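Chorismate synthase (Aquifex aeolicus, PDB 1Q1L) catalyses the last step of the shikimate pathway, the anti-1,4-elimination of phosphate from 5-enolpyruvylshikimate-3-phosphate to give chorismate, with reduced FMN as cofactor. Local coordinates at residues Glu39-Leu44 / Lys61-Ile66. Residues are numbered along the deposited sequence; the frame is centred on the assembly and turned at random.
Sequences EINHEL and KDTAEI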
loop_
_atom_site.group_PDB
_atom_site.type_symbol
_atom_site.label_atom_id
_atom_site.label_comp_id
_atom_site.label_asym_id
_atom_site.label_seq_id
_atom_site.Cartn_x
_atom_site.Cartn_y
_atom_site.Cartn_z
ATOM N N GLU A 39 -27.724 6.228 -11.532
ATOM C CA GLU A 39 -27.453 5.053 -10.711
ATOM C C GLU A 39 -26.782 5.494 -9.413
ATOM O O GLU A 39 -27.074 4.972 -8.335
ATOM C CB GLU A 39 -26.536 4.086 -11.457
ATOM C CG GLU A 39 -27.216 3.342 -12.589
ATOM C CD GLU A 39 -26.231 2.645 -13.506
ATOM O OE1 GLU A 39 -26.534 1.514 -13.945
ATOM O OE2 GLU A 39 -25.164 3.232 -13.798
ATOM N N ILE A 40 -25.884 6.464 -9.522
ATOM C CA ILE A 40 -25.182 6.965 -8.352
ATOM C C ILE A 40 -26.147 7.773 -7.496
ATOM O O ILE A 40 -26.218 7.583 -6.279
ATOM C CB ILE A 40 -23.983 7.843 -8.757
ATOM C CG1 ILE A 40 -22.979 6.995 -9.549
ATOM C CG2 ILE A 40 -23.335 8.447 -7.516
ATOM C CD1 ILE A 40 -21.724 7.744 -9.984
ATOM N N ASN A 41 -26.899 8.663 -8.136
ATOM C CA ASN A 41 -27.861 9.487 -7.421
ATOM C C ASN A 41 -28.891 8.635 -6.685
ATOM O O ASN A 41 -29.306 8.969 -5.576
ATOM C CB ASN A 41 -28.569 10.440 -8.389
ATOM C CG ASN A 41 -27.610 11.416 -9.052
ATOM O OD1 ASN A 41 -26.589 11.790 -8.473
ATOM N ND2 ASN A 41 -27.945 11.846 -10.263
ATOM N N HIS A 42 -29.302 7.529 -7.290
ATOM C CA HIS A 42 -30.280 6.670 -6.636
ATOM C C HIS A 42 -29.791 6.243 -5.251
ATOM O O HIS A 42 -30.558 6.244 -4.289
ATOM C CB HIS A 42 -30.566 5.423 -7.462
ATOM C CG HIS A 42 -31.648 4.566 -6.882
ATOM N ND1 HIS A 42 -31.669 3.196 -7.011
ATOM C CD2 HIS A 42 -32.746 4.891 -6.157
ATOM C CE1 HIS A 42 -32.730 2.712 -6.391
ATOM N NE2 HIS A 42 -33.398 3.719 -5.864
ATOM N N GLU A 43 -28.515 5.874 -5.149
ATOM C CA GLU A 43 -27.966 5.454 -3.863
ATOM C C GLU A 43 -27.862 6.644 -2.909
ATOM O O GLU A 43 -28.122 6.515 -1.712
ATOM C CB GLU A 43 -26.589 4.805 -4.041
ATOM C CG GLU A 43 -26.607 3.476 -4.776
ATOM C CD GLU A 43 -27.482 2.432 -4.100
ATOM O OE1 GLU A 43 -27.495 2.375 -2.853
ATOM O OE2 GLU A 43 -28.148 1.653 -4.816
ATOM N N LEU A 44 -27.480 7.803 -3.434
ATOM C CA LEU A 44 -27.371 8.989 -2.597
ATOM C C LEU A 44 -28.738 9.335 -2.005
ATOM O O LEU A 44 -28.831 9.795 -0.867
ATOM C CB LEU A 44 -26.831 10.172 -3.409
ATOM C CG LEU A 44 -25.378 10.010 -3.871
ATOM C CD1 LEU A 44 -24.951 11.222 -4.695
ATOM C CD2 LEU A 44 -24.473 9.837 -2.652
ATOM N N LYS A 61 -32.161 17.205 -2.619
ATOM C CA LYS A 61 -31.655 15.883 -2.961
ATOM C C LYS A 61 -30.183 15.881 -3.375
ATOM O O LYS A 61 -29.757 16.689 -4.202
ATOM C CB LYS A 61 -32.502 15.271 -4.080
ATOM C CG LYS A 61 -33.971 15.124 -3.718
ATOM C CD LYS A 61 -34.724 14.260 -4.719
ATOM C CE LYS A 61 -36.198 14.157 -4.343
ATOM N NZ LYS A 61 -36.387 13.720 -2.928
ATOM N N ASP A 62 -29.415 14.971 -2.787
ATOM C CA ASP A 62 -27.999 14.846 -3.106
ATOM C C ASP A 62 -27.837 14.313 -4.516
ATOM O O ASP A 62 -28.529 13.378 -4.923
ATOM C CB ASP A 62 -27.294 13.891 -2.139
ATOM C CG ASP A 62 -26.797 14.587 -0.891
ATOM O OD1 ASP A 62 -26.117 15.627 -1.024
ATOM O OD2 ASP A 62 -27.073 14.090 0.220
ATOM N N THR A 63 -26.923 14.917 -5.261
ATOM C CA THR A 63 -26.656 14.491 -6.620
ATOM C C THR A 63 -25.160 14.519 -6.866
ATOM O O THR A 63 -24.443 15.379 -6.345
ATOM C CB THR A 63 -27.350 15.405 -7.648
ATOM O OG1 THR A 63 -27.084 16.773 -7.327
ATOM C CG2 THR A 63 -28.849 15.163 -7.653
ATOM N N ALA A 64 -24.689 13.567 -7.657
ATOM C CA ALA A 64 -23.278 13.494 -7.971
ATOM C C ALA A 64 -23.068 13.828 -9.435
ATOM O O ALA A 64 -23.871 13.459 -10.291
ATOM C CB ALA A 64 -22.750 12.101 -7.678
ATOM N N GLU A 65 -21.997 14.555 -9.717
ATOM C CA GLU A 65 -21.668 14.892 -11.087
ATOM C C GLU A 65 -20.416 14.106 -11.420
ATOM O O GLU A 65 -19.459 14.115 -10.653
ATOM C CB GLU A 65 -21.397 16.396 -11.243
ATOM C CG GLU A 65 -20.622 16.730 -12.518
ATOM C CD GLU A 65 -20.598 18.212 -12.857
ATOM O OE1 GLU A 65 -20.405 19.047 -11.947
ATOM O OE2 GLU A 65 -20.755 18.539 -14.049
ATOM N N ILE A 66 -20.430 13.403 -12.544
ATOM C CA ILE A 66 -19.258 12.642 -12.948
ATOM C C ILE A 66 -18.324 13.610 -13.659
ATOM O O ILE A 66 -18.707 14.238 -14.645
ATOM C CB ILE A 66 -19.635 11.488 -13.892
ATOM C CG1 ILE A 66 -20.514 10.476 -13.147
ATOM C CG2 ILE A 66 -18.372 10.822 -14.432
ATOM C CD1 ILE A 66 -20.919 9.261 -13.977
HETATM O O HOH W 1 -26.756 11.291 0.521
#
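Residues 39-44 of helix 37-48 pack against residues 61-66, which lead into strand 64-68, an apolar contact pinned by one side-chain-to-backbone hydrogen bond, with Ile40, Asn41 and Leu44 all reaching Ala64. The strand forms one border of the chain's four-stranded antiparallel sheet, and the two axes run nearly antiparallel at 158°, 8.7 Å apart. The Ala64 methyl faces the notch between Ile40 and Leu44, touching both: Ile40 CG2 lies 3.7 Å from Ala64 CB, and Leu44 CD1 meets the same CB at 3.8 Å. CG2 of Ile40 stands anti to the backbone N (CG1 at chi1 -62°), which turns this branch to the alanine while Ile40 CD1 comes within 4.3 Å of Ile66 CD1.

The polar link is the Asn41 amide. Its OD1 accepts the Ala64 N-H at 2.7 Å, nearly straight at 170°, the donor a little tilted from the carbonyl plane; Thr63 CA also sits close to this oxygen. An alanine at Asn41 would probably leave the Ala64 N-H without its acceptor and open a gap beside Thr63.

Farther along the helix, Leu44 CB packs on Asp62 CB at 4.0 Å, and a water donates to both Leu44 O and Asp62 OD2. That carboxylate also forms a salt bridge with Arg140 and a long, weak ion pair with Arg47, a predicted NADP-binding residue. Leu82 and Ile84 of strand 80-85 complete the apolar layer under Ile40 and Leu44, while helix 142-157 touches Ile40 as well. This is the helix-on-sheet packing of chorismate synthase's beta-alpha-beta sandwich, at a strand that is outermost in this chain's four-stranded sheet.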